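Local coordinates for protein MucR Phosphodiesterase (PDB 5M1T) that belongs to the EAL-domain family of phosphodiesterase proteins and holds magnesium ions and the ligand C2E in its pocket, at residues A[137-142]-A[151-156]; A[141-146]-A[177-182]. One frame throughout, in Å; residues are numbered along the deposited sequence.

Contact 1 (A[137-142]-A[151-156]); sequences DSVRNA and SHLILE. With MG (magnesium ion), chain D.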
loop_
_atom_site.group_PDB
_atom_site.type_symbol
_atom_site.label_atom_id
_atom_site.label_comp_id
_atom_site.label_asym_id
_atom_site.label_seq_id
_atom_site.Cartn_x
_atom_site.Cartn_y
_atom_site.Cartn_z
ATOM N N ASP A 137 -8.132 7.244 -3.417
ATOM C CA ASP A 137 -8.437 8.345 -4.294
ATOM C C ASP A 137 -8.878 7.802 -5.635
ATOM O O ASP A 137 -9.820 8.314 -6.233
ATOM C CB ASP A 137 -7.230 9.292 -4.462
ATOM C CG ASP A 137 -6.929 10.067 -3.204
ATOM O OD1 ASP A 137 -7.684 9.930 -2.217
ATOM O OD2 ASP A 137 -5.917 10.806 -3.178
ATOM N N SER A 138 -8.214 6.751 -6.096
ATOM C CA SER A 138 -8.513 6.118 -7.399
ATOM C C SER A 138 -9.893 5.451 -7.412
ATOM O O SER A 138 -10.594 5.451 -8.431
ATOM C CB SER A 138 -7.411 5.090 -7.696
ATOM O OG SER A 138 -7.708 4.275 -8.812
ATOM N N VAL A 139 -10.296 4.881 -6.278
ATOM C CA VAL A 139 -11.621 4.277 -6.200
ATOM C C VAL A 139 -12.652 5.375 -6.240
ATOM O O VAL A 139 -13.554 5.343 -7.049
ATOM C CB VAL A 139 -11.776 3.388 -4.950
ATOM C CG1 VAL A 139 -13.229 3.086 -4.652
ATOM C CG2 VAL A 139 -10.972 2.106 -5.155
ATOM N N ARG A 140 -12.481 6.369 -5.384
ATOM C CA ARG A 140 -13.377 7.536 -5.363
ATOM C C ARG A 140 -13.474 8.182 -6.753
ATOM O O ARG A 140 -14.570 8.451 -7.213
ATOM C CB ARG A 140 -12.939 8.555 -4.304
ATOM C CG ARG A 140 -13.658 9.898 -4.409
ATOM C CD ARG A 140 -13.415 10.825 -3.230
ATOM N NE ARG A 140 -12.113 10.608 -2.587
ATOM C CZ ARG A 140 -11.937 10.069 -1.373
ATOM N NH1 ARG A 140 -12.971 9.674 -0.621
ATOM N NH2 ARG A 140 -10.707 9.921 -0.892
ATOM N N ASN A 141 -12.348 8.418 -7.429
ATOM C CA ASN A 141 -12.386 9.037 -8.763
ATOM C C ASN A 141 -13.151 8.176 -9.782
ATOM O O ASN A 141 -13.914 8.710 -10.602
ATOM C CB ASN A 141 -10.991 9.316 -9.336
ATOM C CG ASN A 141 -10.152 10.299 -8.491
ATOM O OD1 ASN A 141 -10.635 10.954 -7.556
ATOM N ND2 ASN A 141 -8.884 10.382 -8.820
ATOM N N ALA A 142 -12.940 6.854 -9.763
ATOM C CA ALA A 142 -13.610 5.966 -10.738
ATOM C C ALA A 142 -15.127 5.911 -10.567
ATOM O O ALA A 142 -15.858 5.819 -11.544
ATOM C CB ALA A 142 -13.044 4.559 -10.676
ATOM N N SER A 151 -22.004 1.489 -3.220
ATOM C CA SER A 151 -22.525 0.205 -2.776
ATOM C C SER A 151 -22.591 -0.838 -3.900
ATOM O O SER A 151 -22.736 -2.019 -3.614
ATOM C CB SER A 151 -23.912 0.357 -2.139
ATOM O OG SER A 151 -24.817 1.027 -3.023
ATOM N N HIS A 152 -22.452 -0.422 -5.163
ATOM C CA HIS A 152 -22.484 -1.379 -6.274
ATOM C C HIS A 152 -21.105 -1.906 -6.686
ATOM O O HIS A 152 -20.986 -2.685 -7.640
ATOM C CB HIS A 152 -23.210 -0.774 -7.453
ATOM C CG HIS A 152 -24.689 -0.683 -7.242
ATOM N ND1 HIS A 152 -25.472 -1.795 -7.002
ATOM C CD2 HIS A 152 -25.523 0.378 -7.203
ATOM C CE1 HIS A 152 -26.726 -1.423 -6.822
ATOM N NE2 HIS A 152 -26.784 -0.111 -6.943
ATOM N N LEU A 153 -20.078 -1.506 -5.941
ATOM C CA LEU A 153 -18.725 -1.952 -6.160
ATOM C C LEU A 153 -18.246 -2.775 -4.961
ATOM O O LEU A 153 -18.439 -2.386 -3.812
ATOM C CB LEU A 153 -17.808 -0.765 -6.344
ATOM C CG LEU A 153 -16.317 -1.097 -6.446
ATOM C CD1 LEU A 153 -15.983 -1.833 -7.738
ATOM C CD2 LEU A 153 -15.517 0.182 -6.352
ATOM N N ILE A 154 -17.607 -3.902 -5.239
ATOM C CA ILE A 154 -17.042 -4.752 -4.204
ATOM C C ILE A 154 -15.562 -4.856 -4.504
ATOM O O ILE A 154 -15.168 -5.046 -5.672
ATOM C CB ILE A 154 -17.682 -6.170 -4.210
ATOM C CG1 ILE A 154 -19.081 -6.124 -3.612
ATOM C CG2 ILE A 154 -16.817 -7.187 -3.457
ATOM C CD1 ILE A 154 -19.903 -7.392 -3.830
ATOM N N LEU A 155 -14.728 -4.692 -3.484
ATOM C CA LEU A 155 -13.315 -4.842 -3.658
ATOM C C LEU A 155 -12.860 -6.093 -2.891
ATOM O O LEU A 155 -13.172 -6.258 -1.683
ATOM C CB LEU A 155 -12.600 -3.599 -3.197
ATOM C CG LEU A 155 -12.843 -2.369 -4.077
ATOM C CD1 LEU A 155 -12.319 -1.129 -3.398
ATOM C CD2 LEU A 155 -12.207 -2.471 -5.462
ATOM N N GLU A 156 -12.155 -6.978 -3.611
ATOM C CA GLU A 156 -11.653 -8.231 -3.048
ATOM C C GLU A 156 -10.132 -8.190 -2.745
ATOM O O GLU A 156 -9.323 -8.000 -3.639
ATOM C CB GLU A 156 -11.957 -9.388 -4.009
ATOM C CG GLU A 156 -13.445 -9.599 -4.309
ATOM C CD GLU A 156 -13.753 -10.883 -5.083
ATOM O OE1 GLU A 156 -12.809 -11.680 -5.350
ATOM O OE2 GLU A 156 -14.959 -11.089 -5.419
HETATM MG MG MG D . -11.380 -12.751 -6.490
HETATM O O HOH W 1 -12.599 -14.538 -6.579
#

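Contact 2 (A[141-146]-A[177-182]); sequences NALLRH and SAMGVG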
loop_
_atom_site.group_PDB
_atom_site.type_symbol
_atom_site.label_atom_id
_atom_site.label_comp_id
_atom_site.label_asym_id
_atom_site.label_seq_id
_atom_site.Cartn_x
_atom_site.Cartn_y
_atom_site.Cartn_z
ATOM N N ASN A 141 -12.348 8.418 -7.429
ATOM C CA ASN A 141 -12.386 9.037 -8.763
ATOM C C ASN A 141 -13.151 8.176 -9.782
ATOM O O ASN A 141 -13.914 8.710 -10.602
ATOM C CB ASN A 141 -10.991 9.316 -9.336
ATOM C CG ASN A 141 -10.152 10.299 -8.491
ATOM O OD1 ASN A 141 -10.635 10.954 -7.556
ATOM N ND2 ASN A 141 -8.884 10.382 -8.820
ATOM N N ALA A 142 -12.940 6.854 -9.763
ATOM C CA ALA A 142 -13.610 5.966 -10.738
ATOM C C ALA A 142 -15.127 5.911 -10.567
ATOM O O ALA A 142 -15.858 5.819 -11.544
ATOM C CB ALA A 142 -13.044 4.559 -10.676
ATOM N N LEU A 143 -15.590 5.913 -9.319
ATOM C CA LEU A 143 -17.023 5.942 -9.007
ATOM C C LEU A 143 -17.637 7.277 -9.452
ATOM O O LEU A 143 -18.685 7.279 -10.062
ATOM C CB LEU A 143 -17.252 5.767 -7.501
ATOM C CG LEU A 143 -16.792 4.419 -6.931
ATOM C CD1 LEU A 143 -16.707 4.514 -5.414
ATOM C CD2 LEU A 143 -17.683 3.282 -7.399
ATOM N N LEU A 144 -16.959 8.387 -9.173
ATOM C CA LEU A 144 -17.421 9.713 -9.593
ATOM C C LEU A 144 -17.464 9.840 -11.137
ATOM O O LEU A 144 -18.478 10.240 -11.703
ATOM C CB LEU A 144 -16.528 10.780 -8.959
ATOM C CG LEU A 144 -16.915 12.234 -9.234
ATOM C CD1 LEU A 144 -18.172 12.616 -8.446
ATOM C CD2 LEU A 144 -15.721 13.147 -8.895
ATOM N N ARG A 145 -16.385 9.448 -11.809
ATOM C CA ARG A 145 -16.315 9.439 -13.287
ATOM C C ARG A 145 -17.507 8.766 -13.980
ATOM O O ARG A 145 -17.964 9.212 -15.027
ATOM C CB ARG A 145 -15.018 8.738 -13.728
ATOM C CG ARG A 145 -14.561 9.013 -15.151
ATOM C CD ARG A 145 -13.338 8.139 -15.513
ATOM N NE ARG A 145 -12.271 8.281 -14.525
ATOM C CZ ARG A 145 -11.595 7.301 -13.901
ATOM N NH1 ARG A 145 -11.800 5.992 -14.110
ATOM N NH2 ARG A 145 -10.697 7.666 -13.012
ATOM N N HIS A 146 -17.994 7.669 -13.407
ATOM C CA HIS A 146 -19.083 6.884 -13.999
ATOM C C HIS A 146 -20.391 7.023 -13.238
ATOM O O HIS A 146 -21.290 6.232 -13.432
ATOM C CB HIS A 146 -18.654 5.413 -14.061
ATOM C CG HIS A 146 -17.499 5.183 -14.982
ATOM N ND1 HIS A 146 -17.631 5.178 -16.353
ATOM C CD2 HIS A 146 -16.179 5.035 -14.730
ATOM C CE1 HIS A 146 -16.447 5.007 -16.907
ATOM N NE2 HIS A 146 -15.550 4.902 -15.942
ATOM N N SER A 177 -14.858 1.487 3.261
ATOM C CA SER A 177 -16.174 1.099 3.780
ATOM C C SER A 177 -17.036 2.322 4.144
ATOM O O SER A 177 -18.241 2.311 3.977
ATOM C CB SER A 177 -15.989 0.209 5.009
ATOM O OG SER A 177 -17.228 -0.117 5.535
ATOM N N ALA A 178 -16.399 3.373 4.644
ATOM C CA ALA A 178 -17.085 4.629 4.956
ATOM C C ALA A 178 -17.598 5.307 3.675
ATOM O O ALA A 178 -18.597 6.004 3.706
ATOM C CB ALA A 178 -16.155 5.571 5.732
ATOM N N MET A 179 -16.896 5.110 2.560
ATOM C CA MET A 179 -17.351 5.608 1.247
ATOM C C MET A 179 -18.544 4.820 0.733
ATOM O O MET A 179 -19.211 5.241 -0.191
ATOM C CB MET A 179 -16.261 5.459 0.202
ATOM C CG MET A 179 -15.029 6.305 0.403
ATOM S SD MET A 179 -13.787 5.790 -0.800
ATOM C CE MET A 179 -14.712 5.907 -2.327
ATOM N N GLY A 180 -18.786 3.650 1.312
ATOM C CA GLY A 180 -19.925 2.825 0.911
ATOM C C GLY A 180 -19.562 1.642 0.038
ATOM O O GLY A 180 -20.425 0.956 -0.439
ATOM N N VAL A 181 -18.282 1.414 -0.182
ATOM C CA VAL A 181 -17.814 0.289 -0.999
ATOM C C VAL A 181 -17.847 -1.029 -0.212
ATOM O O VAL A 181 -17.492 -1.078 0.967
ATOM C CB VAL A 181 -16.362 0.538 -1.479
ATOM C CG1 VAL A 181 -15.844 -0.675 -2.219
ATOM C CG2 VAL A 181 -16.290 1.776 -2.370
ATOM N N GLY A 182 -18.274 -2.106 -0.866
ATOM C CA GLY A 182 -18.294 -3.420 -0.212
ATOM C C GLY A 182 -16.877 -3.999 -0.165
ATOM O O GLY A 182 -16.115 -3.833 -1.120
#

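Contact 1 (A[137-142]-A[151-156])
Glu156 OE1 is bonded to a magnesium ion at 2.1 Å, just beyond Leu155, whose side chain leaves the same strand to meet Val139 of helix 135-145. Water 1 is also on the metal, at 2.2 Å, and Glu65, Asn124 and Asp186 bind the same ion. The second carboxylate oxygen, OE2, forms a salt bridge with Lys207, so both oxygens of the carboxylate are held. Strand alternation separates this metal chemistry from the packing: Leu153 and Leu155 face the helix, while Glu156 reaches the ion through an extended chain.

Within 137-142, Val139 carries the contact and meets both leucines. With its CG1 anti to the backbone N (chi1 164°), its two methyls fork toward different strand residues. CG2 meets Leu155 CD1 tip to tip at 3.9 Å, and the Val139 and Leu153 side chains cross at a slant, with CG1 4.1 Å from CD2. The contact is apolar, buried and small, burying 96 Å² counting both sides. On the same helical turn as Val139, Arg140 NH2 makes a salt bridge to Asp137 OD1 at 3.3 Å whose hydrogen bond is weak, with the oxygen at the guanidinium edge and in its plane.

In the TIM-barrel-like EAL fold this is helix-on-strand packing, within the crossover from strand 120-124 to its parallel neighbour 153-158. Strand 182-188 lies on the other side of 153-158, and helix 93-113 packs beside the helix at Ser138 and Ala142.

Contact 2 (A[141-146]-A[177-182])
A Schellman motif closes helix 166-178 and begins the turn into strand 182-188 of the TIM-barrel-like EAL fold, and from this turn Met179 and Val181 meet Leu143 of helix 135-145. Gly180 is the pivot. Its positive phi of 103° would press a side chain against the carbonyl O of Met179, which accounts for glycine here, and its N bonds back to Ser177 O at 3.0 Å. Met179 before the glycine and Val181 after it both reach the neighbouring helix.

On that helix the burden falls on one methyl, Leu143 CD1. Met179 bends at its thioether (chi3 53°), a turn that brings CE over to CD1 at 3.9 Å. Leu148 and Pro150 also pack on Leu143, and Pro150 touches Val181 as well, so the loop before strand 153-158 adds to the apolar cluster.

Helix 135-145 itself ends here. Arg145 N still bonds to Asn141 O at 2.8 Å, but the bonds from His146 N to Ala142 O and Leu143 O are weak, as the backbone leaves helical geometry. Asp102 of helix 93-113 also holds this end, by a salt bridge with Arg145 NH1 and a hydrogen bond with His146 NE2. At the centre of the contact three methyls form a compact triangle: Val181 CG2 lies 4.1 Å from Leu143 CD1 and 4.4 Å from Met179 CE.

Contacts 1 and 2 illustrate how one barrel helix can be seated on two neighbouring parts of the barrel: helix 135-145 lies on strand 153-158 in the first and on the turn entering strand 182-188 in the second. Both are buried and apolar, and their centres are 4 Å apart, although contact 2 lies farther from the chain's centre. They differ in what adjoins them. The strand of contact 1 continues to a magnesium ligand, whereas contact 2 stands among helix ends, with its Val181 side chain about 14 Å from a magnesium ion. Backbone pairing joins them, since Leu155 N probably bonds to Gly182 O at 2.9 Å.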